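Local coordinates for homoserine dehydrogenase (Thermoplasma acidophilum, PDB 3ING), which probably catalyses the NADPH-dependent reduction of aspartate semialdehyde to homoserine, a step shared by threonine and methionine biosynthesis, and holds NADPH in this crystal, at residues Ile57-Asn60 against Lys61-Gly65; Ile128-Ser131 against Ala132-Ser136; Gly185-Leu188 against Arg189-Val192; Ile289-Asp292 against Ser293-Thr296. One frame throughout, in Å; residues are numbered along the deposited sequence. Where two conformers were deposited one is given.

Contact 1. Residues Ile57-Asn60 against Lys61-Gly65; sequences IISN and KEKTG. With NDP (NADPH dihydro-nicotinamide-adenine-dinucleotide phosphate), chain C.
Thr64 reaches back one helical turn to Asn60 and takes hold of its carbonyl twice: OG1 of Thr64 donates to O of Asn60 at 2.6 Å, and N of Thr64 gives to the same oxygen at 3.0 Å. The two donors arrive from opposite faces of the carbonyl plane, each tilted about 33° off it. OG1 is brought there by standing between Thr64's own N and its carbonyl carbon (chi1 71°); it is also bonded to N of Arg66.

The tight side of the turn is buried and holds Ile57 and Lys61, with Ile58 and Glu62 toward its margin. Both isoleucines pack on helix 14-29, and CG2 of Ile58 lies 3.5 Å from OE2 of Glu62, the two side chains running alongside each other. That carboxylate goes on to a salt bridge with Arg21. Here helix 54-64 of the Rossmann-type NADP-binding domain ends, Gly65 leaving it with positive phi. Lys61 runs from this turn to the cofactor: its buried chain, bent at chi2 (54°), brings NZ to 2.7 Å from O2X of the NADPH phosphate on the adenosine ribose, the group that sets NADPH apart from NADH. NZ of Lys61 also donates to O of Gly65 at 2.9 Å, from above the carbonyl plane, and forms a salt bridge with Asp42, so three oxygens hold the ammonium in place.

The loose side faces solvent and a crystal neighbour. There Lys63 runs past the carbonyl of Ser59, CG to O at 3.2 Å, and its last bond bends so that NZ donates to OG of Ser59 at 2.8 Å.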
loop_
_atom_site.group_PDB
_atom_site.type_symbol
_atom_site.label_atom_id
_atom_site.label_comp_id
_atom_site.label_asym_id
_atom_site.label_seq_id
_atom_site.Cartn_x
_atom_site.Cartn_y
_atom_site.Cartn_z
ATOM N N ILE A 57 18.211 2.904 27.194
ATOM C CA ILE A 57 18.685 1.650 26.625
ATOM C C ILE A 57 19.386 1.900 25.293
ATOM O O ILE A 57 20.420 1.303 25.007
ATOM C CB ILE A 57 17.531 0.639 26.451
ATOM C CG1 ILE A 57 17.073 0.155 27.849
ATOM C CG2 ILE A 57 17.966 -0.510 25.563
ATOM C CD1 ILE A 57 15.764 -0.594 27.867
ATOM N N ILE A 58 18.823 2.779 24.468
ATOM C CA ILE A 58 19.464 3.128 23.198
ATOM C C ILE A 58 20.878 3.705 23.455
ATOM O O ILE A 58 21.874 3.289 22.837
ATOM C CB ILE A 58 18.635 4.135 22.416
ATOM C CG1 ILE A 58 17.337 3.491 21.900
ATOM C CG2 ILE A 58 19.448 4.685 21.231
ATOM C CD1 ILE A 58 16.293 4.536 21.467
ATOM N N SER A 59 20.959 4.637 24.399
ATOM C CA SER A 59 22.212 5.272 24.717
ATOM C C SER A 59 23.256 4.260 25.209
ATOM O O SER A 59 24.426 4.322 24.804
ATOM C CB SER A 59 21.984 6.401 25.717
ATOM O OG SER A 59 23.204 6.896 26.217
ATOM N N ASN A 60 22.840 3.346 26.092
ATOM C CA ASN A 60 23.730 2.338 26.634
ATOM C C ASN A 60 24.219 1.354 25.560
ATOM O O ASN A 60 25.379 0.954 25.559
ATOM C CB ASN A 60 23.064 1.548 27.759
ATOM C CG ASN A 60 24.058 0.702 28.535
ATOM O OD1 ASN A 60 24.017 -0.530 28.512
ATOM N ND2 ASN A 60 24.996 1.366 29.186
ATOM N N LYS A 61 23.338 0.940 24.669
ATOM C CA LYS A 61 23.725 0.074 23.561
ATOM C C LYS A 61 24.700 0.764 22.593
ATOM O O LYS A 61 25.707 0.185 22.202
ATOM C CB LYS A 61 22.469 -0.350 22.815
ATOM C CG LYS A 61 22.653 -1.370 21.678
ATOM C CD LYS A 61 23.388 -2.650 22.130
ATOM C CE LYS A 61 23.408 -3.664 21.018
ATOM N NZ LYS A 61 24.146 -4.936 21.409
ATOM N N GLU A 62 24.378 1.981 22.189
ATOM C CA GLU A 62 25.268 2.784 21.338
ATOM C C GLU A 62 26.651 2.985 21.921
ATOM O O GLU A 62 27.675 2.877 21.216
ATOM C CB GLU A 62 24.688 4.175 21.088
ATOM C CG GLU A 62 23.532 4.216 20.092
ATOM C CD GLU A 62 22.843 5.587 20.009
ATOM O OE1 GLU A 62 23.140 6.467 20.856
ATOM O OE2 GLU A 62 21.973 5.783 19.108
ATOM N N LYS A 63 26.701 3.330 23.195
ATOM C CA LYS A 63 27.968 3.658 23.812
ATOM C C LYS A 63 28.829 2.471 24.191
ATOM O O LYS A 63 30.066 2.571 24.158
ATOM C CB LYS A 63 27.742 4.529 25.065
ATOM C CG LYS A 63 27.236 5.943 24.734
ATOM C CD LYS A 63 27.042 6.797 25.940
ATOM C CE LYS A 63 26.566 8.186 25.582
ATOM N NZ LYS A 63 25.339 8.094 24.763
ATOM N N THR A 64 28.193 1.396 24.652
ATOM C CA THR A 64 28.906 0.272 25.215
ATOM C C THR A 64 28.818 -1.001 24.429
ATOM O O THR A 64 29.535 -1.957 24.761
ATOM C CB THR A 64 28.388 -0.109 26.659
ATOM O OG1 THR A 64 27.087 -0.692 26.573
ATOM C CG2 THR A 64 28.417 1.095 27.598
ATOM N N GLY A 65 27.906 -1.048 23.469
ATOM C CA GLY A 65 27.693 -2.236 22.648
ATOM C C GLY A 65 26.841 -3.294 23.321
ATOM O O GLY A 65 26.656 -4.387 22.766
HETATM P PA NDP C . 22.292 -7.473 13.392
HETATM O O1A NDP C . 22.762 -6.088 13.203
HETATM O O2A NDP C . 23.319 -8.538 13.314
HETATM O O5B NDP C . 21.561 -7.625 14.819
HETATM C C5B NDP C . 21.096 -8.839 15.373
HETATM C C4B NDP C . 20.695 -8.636 16.826
HETATM O O4B NDP C . 20.322 -9.847 17.431
HETATM C C3B NDP C . 21.869 -8.142 17.682
HETATM O O3B NDP C . 21.405 -7.418 18.810
HETATM C C2B NDP C . 22.512 -9.413 18.123
HETATM O O2B NDP C . 23.278 -9.300 19.290
HETATM C C1B NDP C . 21.277 -10.220 18.422
HETATM N N9A NDP C . 21.456 -11.666 18.378
HETATM C C8A NDP C . 22.296 -12.443 17.630
HETATM N N7A NDP C . 22.017 -13.753 17.921
HETATM C C5A NDP C . 21.026 -13.785 18.824
HETATM C C6A NDP C . 20.413 -14.856 19.441
HETATM N N6A NDP C . 20.554 -16.086 18.953
HETATM N N1A NDP C . 19.428 -14.546 20.308
HETATM C C2A NDP C . 19.070 -13.252 20.629
HETATM N N3A NDP C . 19.668 -12.166 20.017
HETATM C C4A NDP C . 20.644 -12.486 19.118
HETATM O O3 NDP C . 21.118 -7.797 12.343
HETATM P PN NDP C . 20.160 -6.726 11.622
HETATM O O1N NDP C . 20.889 -6.115 10.470
HETATM O O2N NDP C . 19.593 -5.855 12.698
HETATM O O5D NDP C . 18.989 -7.658 10.993
HETATM C C5D NDP C . 18.108 -8.247 11.950
HETATM C C4D NDP C . 17.085 -9.110 11.217
HETATM O O4D NDP C . 16.365 -8.270 10.343
HETATM C C3D NDP C . 17.692 -10.179 10.348
HETATM O O3D NDP C . 17.030 -11.443 10.469
HETATM C C2D NDP C . 17.601 -9.615 8.944
HETATM O O2D NDP C . 17.536 -10.609 7.957
HETATM C C1D NDP C . 16.325 -8.810 9.031
HETATM N N1N NDP C . 16.215 -7.773 8.021
HETATM C C2N NDP C . 17.192 -6.817 7.926
HETATM C C3N NDP C . 17.241 -5.912 6.876
HETATM C C7N NDP C . 18.239 -4.818 6.919
HETATM O O7N NDP C . 17.837 -3.612 6.390
HETATM N N7N NDP C . 19.403 -4.941 7.541
HETATM C C4N NDP C . 16.034 -5.704 5.968
HETATM C C5N NDP C . 15.006 -6.780 6.182
HETATM C C6N NDP C . 15.124 -7.736 7.187
HETATM P P2B NDP C . 24.460 -8.232 19.471
HETATM O O1X NDP C . 25.051 -8.717 20.767
HETATM O O2X NDP C . 23.955 -6.760 19.400
HETATM O O3X NDP C . 25.363 -8.495 18.308
#

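Contact 2. Residues Ile128-Ser131 against Ala132-Ser136; sequences IMDS and ANQNS
Asp130 sends its carboxylate along the helix with CG anti to the backbone N (chi1 -176°), while Gln134, one turn on, keeps CG beside its own N (chi1 -77°) and stretches out beyond it, so the two ends converge. NE2 of Gln134 lies 2.9 Å from OD1 of Asp130 and 3.0 Å from OD2, near the middle of the carboxylate, with the two planes almost perpendicular (86°). Were the Asp130 carboxylate missing, as with an alanine at this position, Gln134 would probably lose its polar neighbour and its amide be free to turn in solvent.

All this lies on the last turns of helix 119-135, which crosses between strands 112-115 and 139-140 as the helix of a beta-alpha-beta unit. Its inner side, Ser131 and Ala132, is buried against Phe107 of helix 97-108.

Asn135 fastens the end of the helix to Ser131. ND2 of Asn135 donates to O of Ser131 at 2.8 Å, and N of Asn135 reaches that oxygen at 3.1 Å from the other face of its plane. A water accepts from ND2 of Asn135 at 3.0 Å and is hydrogen-bonded to OG of Ser131 at 2.9 Å. Ser136, with positive phi, completes a Schellman motif, its N bonded to O of Asn133.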
loop_
_atom_site.group_PDB
_atom_site.type_symbol
_atom_site.label_atom_id
_atom_site.label_comp_id
_atom_site.label_asym_id
_atom_site.label_seq_id
_atom_site.Cartn_x
_atom_site.Cartn_y
_atom_site.Cartn_z
ATOM N N ILE A 128 5.046 -23.115 12.281
ATOM C CA ILE A 128 4.737 -21.800 12.818
ATOM C C ILE A 128 3.257 -21.463 12.660
ATOM O O ILE A 128 2.638 -20.968 13.603
ATOM C CB ILE A 128 5.584 -20.701 12.166
ATOM C CG1 ILE A 128 7.046 -20.865 12.591
ATOM C CG2 ILE A 128 4.997 -19.299 12.516
ATOM C CD1 ILE A 128 8.032 -20.007 11.787
HETATM N N MSE A 129 2.656 -21.725 11.494
HETATM C CA MSE A 129 1.213 -21.345 11.328
HETATM C C MSE A 129 0.295 -22.226 12.125
HETATM O O MSE A 129 -0.756 -21.779 12.602
HETATM C CB MSE A 129 0.826 -21.344 9.867
HETATM C CG MSE A 129 1.676 -20.370 9.082
HETATM SE SE MSE A 129 1.585 -18.502 9.786
HETATM C CE MSE A 129 2.794 -17.687 8.572
ATOM N N ASP A 130 0.693 -23.482 12.288
ATOM C CA ASP A 130 -0.050 -24.411 13.118
ATOM C C ASP A 130 -0.091 -23.933 14.566
ATOM O O ASP A 130 -1.131 -23.970 15.215
ATOM C CB ASP A 130 0.601 -25.767 13.057
ATOM C CG ASP A 130 -0.163 -26.812 13.810
ATOM O OD1 ASP A 130 -1.410 -26.716 13.869
ATOM O OD2 ASP A 130 0.500 -27.731 14.331
ATOM N N SER A 131 1.047 -23.513 15.090
ATOM C CA SER A 131 1.096 -23.048 16.473
ATOM C C SER A 131 0.282 -21.745 16.592
ATOM O O SER A 131 -0.424 -21.521 17.584
ATOM C CB SER A 131 2.558 -22.876 16.901
ATOM O OG SER A 131 2.670 -22.416 18.236
ATOM N N ALA A 132 0.373 -20.877 15.587
ATOM C CA ALA A 132 -0.418 -19.637 15.589
ATOM C C ALA A 132 -1.928 -19.984 15.653
ATOM O O ALA A 132 -2.690 -19.460 16.470
ATOM C CB ALA A 132 -0.100 -18.797 14.344
ATOM N N ASN A 133 -2.340 -20.873 14.749
ATOM C CA ASN A 133 -3.722 -21.329 14.693
ATOM C C ASN A 133 -4.177 -21.920 16.027
ATOM O O ASN A 133 -5.162 -21.474 16.596
ATOM C CB ASN A 133 -3.908 -22.373 13.601
ATOM C CG ASN A 133 -5.346 -22.875 13.524
ATOM O OD1 ASN A 133 -6.255 -22.129 13.162
ATOM N ND2 ASN A 133 -5.552 -24.139 13.880
ATOM N N GLN A 134 -3.416 -22.875 16.547
ATOM C CA GLN A 134 -3.794 -23.592 17.753
ATOM C C GLN A 134 -3.937 -22.666 18.948
ATOM O O GLN A 134 -4.652 -22.957 19.903
ATOM C CB GLN A 134 -2.747 -24.675 18.072
ATOM C CG GLN A 134 -2.854 -25.929 17.203
ATOM C CD GLN A 134 -1.680 -26.898 17.414
ATOM O OE1 GLN A 134 -0.934 -26.779 18.395
ATOM N NE2 GLN A 134 -1.513 -27.857 16.487
ATOM N N ASN A 135 -3.197 -21.575 18.938
ATOM C CA ASN A 135 -3.225 -20.657 20.059
ATOM C C ASN A 135 -4.053 -19.437 19.773
ATOM O O ASN A 135 -4.165 -18.571 20.626
ATOM C CB ASN A 135 -1.792 -20.271 20.443
ATOM C CG ASN A 135 -1.049 -21.392 21.094
ATOM O OD1 ASN A 135 -1.247 -21.677 22.280
ATOM N ND2 ASN A 135 -0.130 -22.008 20.347
ATOM N N SER A 136 -4.669 -19.378 18.592
ATOM C CA SER A 136 -5.463 -18.205 18.157
ATOM C C SER A 136 -4.670 -16.887 18.193
ATOM O O SER A 136 -5.133 -15.844 18.688
ATOM C CB SER A 136 -6.764 -18.078 18.956
ATOM O OG SER A 136 -7.569 -19.240 18.773
HETATM O O HOH W 1 1.731 -24.382 20.129
#

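Contact 3. Residues Gly185-Leu188 against Arg189-Val192; sequences GRSL and RDVV. With EDO (1,2-ethanediol), chain E.
Ser187 is the N-cap of helix 188-198: its OG accepts from N of Asp190 at 3.1 Å, the capping bond. The hydroxyl is placed there by standing between the serine's N and carbonyl carbon (chi1 68°). In a full capping box the Asp190 carboxylate would take the Ser187 amide in return; here a water does it for them, accepting from N of Ser187 at 2.8 Å and donating to OD2 of Asp190 at 2.5 Å. A second water is 2.6 Å from OG of Ser187 and bonds weakly to OD1 of Asp190. The helix is then carried on by N of Val191 to O of Ser187 and N of Val192 to O of Leu188.

Outside the cap, NE of Arg189 donates at 2.9 Å, nearly straight (170°), to O1 of an ethanediol, an atom at the guanidinium edge and in its plane. This molecule, probably from the crystallisation liquor, also sits against OD1 of Asp190, though too closely for that distance to be trusted.

Arg186 passes across Asp190 at about a right angle. NH2 of Arg186 stays 4.6 Å from OD2 of Asp190, beyond a salt bridge; NH1 of Arg186 is engaged by Asp194 in a salt bridge and by Asn181 in a hydrogen bond. CG2 of Val191 lies over one face of the guanidinium.

Gly185, with positive phi, is the C-prime residue of a Schellman motif that ends helix 173-183. After this loop, Leu188 and Val191 lay helix 188-198 against Val178 of that preceding helix, Val191 also touching Tyr177.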
loop_
_atom_site.group_PDB
_atom_site.type_symbol
_atom_site.label_atom_id
_atom_site.label_comp_id
_atom_site.label_asym_id
_atom_site.label_seq_id
_atom_site.Cartn_x
_atom_site.Cartn_y
_atom_site.Cartn_z
ATOM N N GLY A 185 32.640 -2.194 -12.148
ATOM C CA GLY A 185 34.035 -2.505 -11.930
ATOM C C GLY A 185 34.579 -2.416 -10.507
ATOM O O GLY A 185 35.784 -2.393 -10.323
ATOM N N ARG A 186 33.721 -2.407 -9.494
ATOM C CA ARG A 186 34.208 -2.360 -8.125
ATOM C C ARG A 186 34.508 -3.778 -7.611
ATOM O O ARG A 186 33.888 -4.758 -8.030
ATOM C CB ARG A 186 33.192 -1.651 -7.246
ATOM C CG ARG A 186 32.822 -0.236 -7.773
ATOM C CD ARG A 186 32.000 0.522 -6.780
ATOM N NE ARG A 186 32.731 0.813 -5.548
ATOM C CZ ARG A 186 32.163 0.905 -4.339
ATOM N NH1 ARG A 186 30.846 0.710 -4.152
ATOM N NH2 ARG A 186 32.920 1.185 -3.291
ATOM N N SER A 187 35.462 -3.881 -6.693
ATOM C CA SER A 187 35.794 -5.149 -6.068
ATOM C C SER A 187 34.692 -5.550 -5.104
ATOM O O SER A 187 33.937 -4.710 -4.593
ATOM C CB SER A 187 37.129 -5.048 -5.292
ATOM O OG SER A 187 36.963 -4.186 -4.150
ATOM N N LEU A 188 34.598 -6.847 -4.857
ATOM C CA LEU A 188 33.637 -7.362 -3.921
ATOM C C LEU A 188 33.848 -6.753 -2.538
ATOM O O LEU A 188 32.890 -6.344 -1.884
ATOM C CB LEU A 188 33.705 -8.895 -3.856
ATOM C CG LEU A 188 32.682 -9.614 -2.972
ATOM C CD1 LEU A 188 31.257 -9.201 -3.289
ATOM C CD2 LEU A 188 32.808 -11.161 -3.021
ATOM N N ARG A 189 35.107 -6.661 -2.118
ATOM C CA ARG A 189 35.400 -6.115 -0.812
ATOM C C ARG A 189 34.836 -4.710 -0.692
ATOM O O ARG A 189 34.166 -4.394 0.268
ATOM C CB ARG A 189 36.889 -6.078 -0.572
ATOM C CG ARG A 189 37.253 -5.839 0.911
ATOM C CD ARG A 189 38.718 -5.790 1.100
ATOM N NE ARG A 189 39.225 -4.535 0.586
ATOM C CZ ARG A 189 40.471 -4.277 0.244
ATOM N NH1 ARG A 189 41.424 -5.182 0.278
ATOM N NH2 ARG A 189 40.771 -3.064 -0.156
ATOM N N ASP A 190 35.084 -3.867 -1.682
ATOM C CA ASP A 190 34.609 -2.491 -1.581
ATOM C C ASP A 190 33.093 -2.372 -1.476
ATOM O O ASP A 190 32.555 -1.563 -0.672
ATOM C CB ASP A 190 35.068 -1.706 -2.781
ATOM C CG ASP A 190 36.548 -1.373 -2.738
ATOM O OD1 ASP A 190 37.254 -1.728 -1.759
ATOM O OD2 ASP A 190 37.003 -0.778 -3.737
ATOM N N VAL A 191 32.395 -3.167 -2.275
ATOM C CA VAL A 191 30.962 -3.134 -2.285
ATOM C C VAL A 191 30.434 -3.696 -0.967
ATOM O O VAL A 191 29.583 -3.073 -0.314
ATOM C CB VAL A 191 30.344 -3.931 -3.467
ATOM C CG1 VAL A 191 28.788 -3.721 -3.484
ATOM C CG2 VAL A 191 30.975 -3.528 -4.814
ATOM N N VAL A 192 30.955 -4.852 -0.551
ATOM C CA VAL A 192 30.524 -5.432 0.745
ATOM C C VAL A 192 30.739 -4.414 1.888
ATOM O O VAL A 192 29.880 -4.267 2.781
ATOM C CB VAL A 192 31.255 -6.775 1.069
ATOM C CG1 VAL A 192 31.106 -7.154 2.538
ATOM C CG2 VAL A 192 30.745 -7.913 0.113
HETATM C C1 EDO E . 36.867 -1.279 1.460
HETATM O O1 EDO E . 37.361 -2.298 0.588
HETATM C C2 EDO E . 37.964 -0.250 1.745
HETATM O O2 EDO E . 39.185 -0.905 2.112
HETATM O O HOH W 2 36.578 -1.342 -6.178
HETATM O O HOH W 3 39.252 -3.597 -3.077
#

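Contact 4. Residues Ile289-Asp292 against Ser293-Thr296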
loop_
_atom_site.group_PDB
_atom_site.type_symbol
_atom_site.label_atom_id
_atom_site.label_comp_id
_atom_site.label_asym_id
_atom_site.label_seq_id
_atom_site.Cartn_x
_atom_site.Cartn_y
_atom_site.Cartn_z
ATOM N N ILE A 289 2.995 -6.120 -8.765
ATOM C CA ILE A 289 2.041 -7.191 -8.630
ATOM C C ILE A 289 0.971 -7.043 -9.691
ATOM O O ILE A 289 0.303 -6.020 -9.801
ATOM C CB ILE A 289 1.345 -7.277 -7.255
ATOM C CG1 ILE A 289 1.030 -5.891 -6.713
ATOM C CG2 ILE A 289 2.165 -8.138 -6.287
ATOM C CD1 ILE A 289 0.086 -5.933 -5.571
ATOM N N GLU A 290 0.794 -8.116 -10.464
ATOM C CA GLU A 290 -0.305 -8.245 -11.427
ATOM C C GLU A 290 -1.512 -8.848 -10.734
ATOM O O GLU A 290 -1.391 -9.909 -10.156
ATOM C CB GLU A 290 0.068 -9.150 -12.598
ATOM C CG GLU A 290 1.315 -8.767 -13.321
ATOM C CD GLU A 290 1.647 -9.706 -14.487
ATOM O OE1 GLU A 290 0.886 -10.676 -14.736
ATOM O OE2 GLU A 290 2.674 -9.458 -15.155
ATOM N N THR A 291 -2.665 -8.173 -10.824
ATOM C CA THR A 291 -3.916 -8.570 -10.155
ATOM C C THR A 291 -5.049 -8.640 -11.121
ATOM O O THR A 291 -5.019 -8.004 -12.176
ATOM C CB THR A 291 -4.348 -7.600 -9.016
ATOM O OG1 THR A 291 -4.962 -6.392 -9.536
ATOM C CG2 THR A 291 -3.180 -7.255 -8.112
ATOM N N ASP A 292 -6.103 -9.363 -10.746
ATOM C CA ASP A 292 -7.198 -9.487 -11.658
ATOM C C ASP A 292 -8.289 -8.406 -11.468
ATOM O O ASP A 292 -9.130 -8.280 -12.332
ATOM C CB ASP A 292 -7.762 -10.911 -11.649
ATOM C CG ASP A 292 -8.525 -11.252 -10.368
ATOM O OD1 ASP A 292 -8.541 -10.427 -9.459
ATOM O OD2 ASP A 292 -9.095 -12.366 -10.272
ATOM N N SER A 293 -8.267 -7.660 -10.346
ATOM C CA SER A 293 -9.277 -6.603 -10.092
ATOM C C SER A 293 -8.749 -5.208 -9.703
ATOM O O SER A 293 -9.533 -4.250 -9.558
ATOM C CB SER A 293 -10.215 -7.076 -8.987
ATOM O OG SER A 293 -10.776 -8.333 -9.306
ATOM N N ASN A 294 -7.447 -5.078 -9.545
ATOM C CA ASN A 294 -6.822 -3.802 -9.164
ATOM C C ASN A 294 -5.666 -3.429 -10.078
ATOM O O ASN A 294 -4.798 -2.620 -9.697
ATOM C CB ASN A 294 -6.345 -3.882 -7.693
ATOM C CG ASN A 294 -7.502 -4.011 -6.722
ATOM O OD1 ASN A 294 -8.094 -2.985 -6.323
ATOM N ND2 ASN A 294 -7.869 -5.266 -6.355
ATOM N N GLY A 295 -5.657 -4.006 -11.285
ATOM C CA GLY A 295 -4.610 -3.737 -12.263
ATOM C C GLY A 295 -3.251 -4.294 -11.900
ATOM O O GLY A 295 -3.149 -5.291 -11.162
ATOM N N THR A 296 -2.209 -3.654 -12.441
ATOM C CA THR A 296 -0.846 -4.010 -12.134
ATOM C C THR A 296 -0.254 -2.838 -11.397
ATOM O O THR A 296 -0.174 -1.714 -11.929
ATOM C CB THR A 296 -0.016 -4.351 -13.388
ATOM O OG1 THR A 296 -0.565 -5.519 -13.969
ATOM C CG2 THR A 296 1.494 -4.598 -13.061
HETATM O O HOH W 4 -6.920 -5.953 -12.846
HETATM O O HOH W 5 -3.141 -6.659 -14.031
#
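Ser293 meets the flat carboxylate of Asp292 from above: OG of Ser293 donates to OD1 of Asp292 at 3.1 Å, some 60° out of the carboxylate plane, while the same OD1 takes its stronger bond from N of Lys163. The carbonyl of Gly295 is approached differently. OG1 of Thr291 comes to O of Gly295 in the carbonyl plane, on a lone pair, at 2.7 Å; N of Thr291 reaches that oxygen at 2.9 Å, tilted 29° from the plane.

Standing between its own backbone N and carbonyl carbon (chi1 78°), OG1 of Thr291 is turned to the Gly295 carbonyl and also accepts from N of Asn294 at 2.8 Å, so one hydroxyl spans the turn of the beta-hairpin joining strands 286-291 and 296-301. A valine in place of Thr291 would probably leave N of Asn294 without this acceptor and O of Gly295 with one donor fewer.

Where the strands begin to pair, Glu290 and Thr296 form a non-hydrogen-bonded antiparallel pair, their side chains alongside each other. One water links O of Thr291 to N of Gly295, another the same O to OG1 of Thr296. OH of Tyr307 of the second subunit is hydrogen-bonded to O of Asp292.

Because it gives its hydrogen to O of Gly295 and accepts from N of Asn294, the Thr291 hydroxyl has its direction settled.

In the fold
The four contacts follow one another along the chain without overlapping. Contacts 1 and 2 belong to the Rossmann-type NADP-binding half, on helices 54-64 and 119-135, with centres 36 Å apart. Contacts 3 and 4 lie in the later part of the chain, one at the start of helix 188-198, the other at the turn joining the last two strands of the five-stranded antiparallel sheet, their centres 38 Å apart. None touches another; contacts 1 and 4 are farthest separated, with centres 46 Å apart on opposite sides of the chain's centre. Of the four, contact 1 touches the cofactor and contact 4 meets the second subunit.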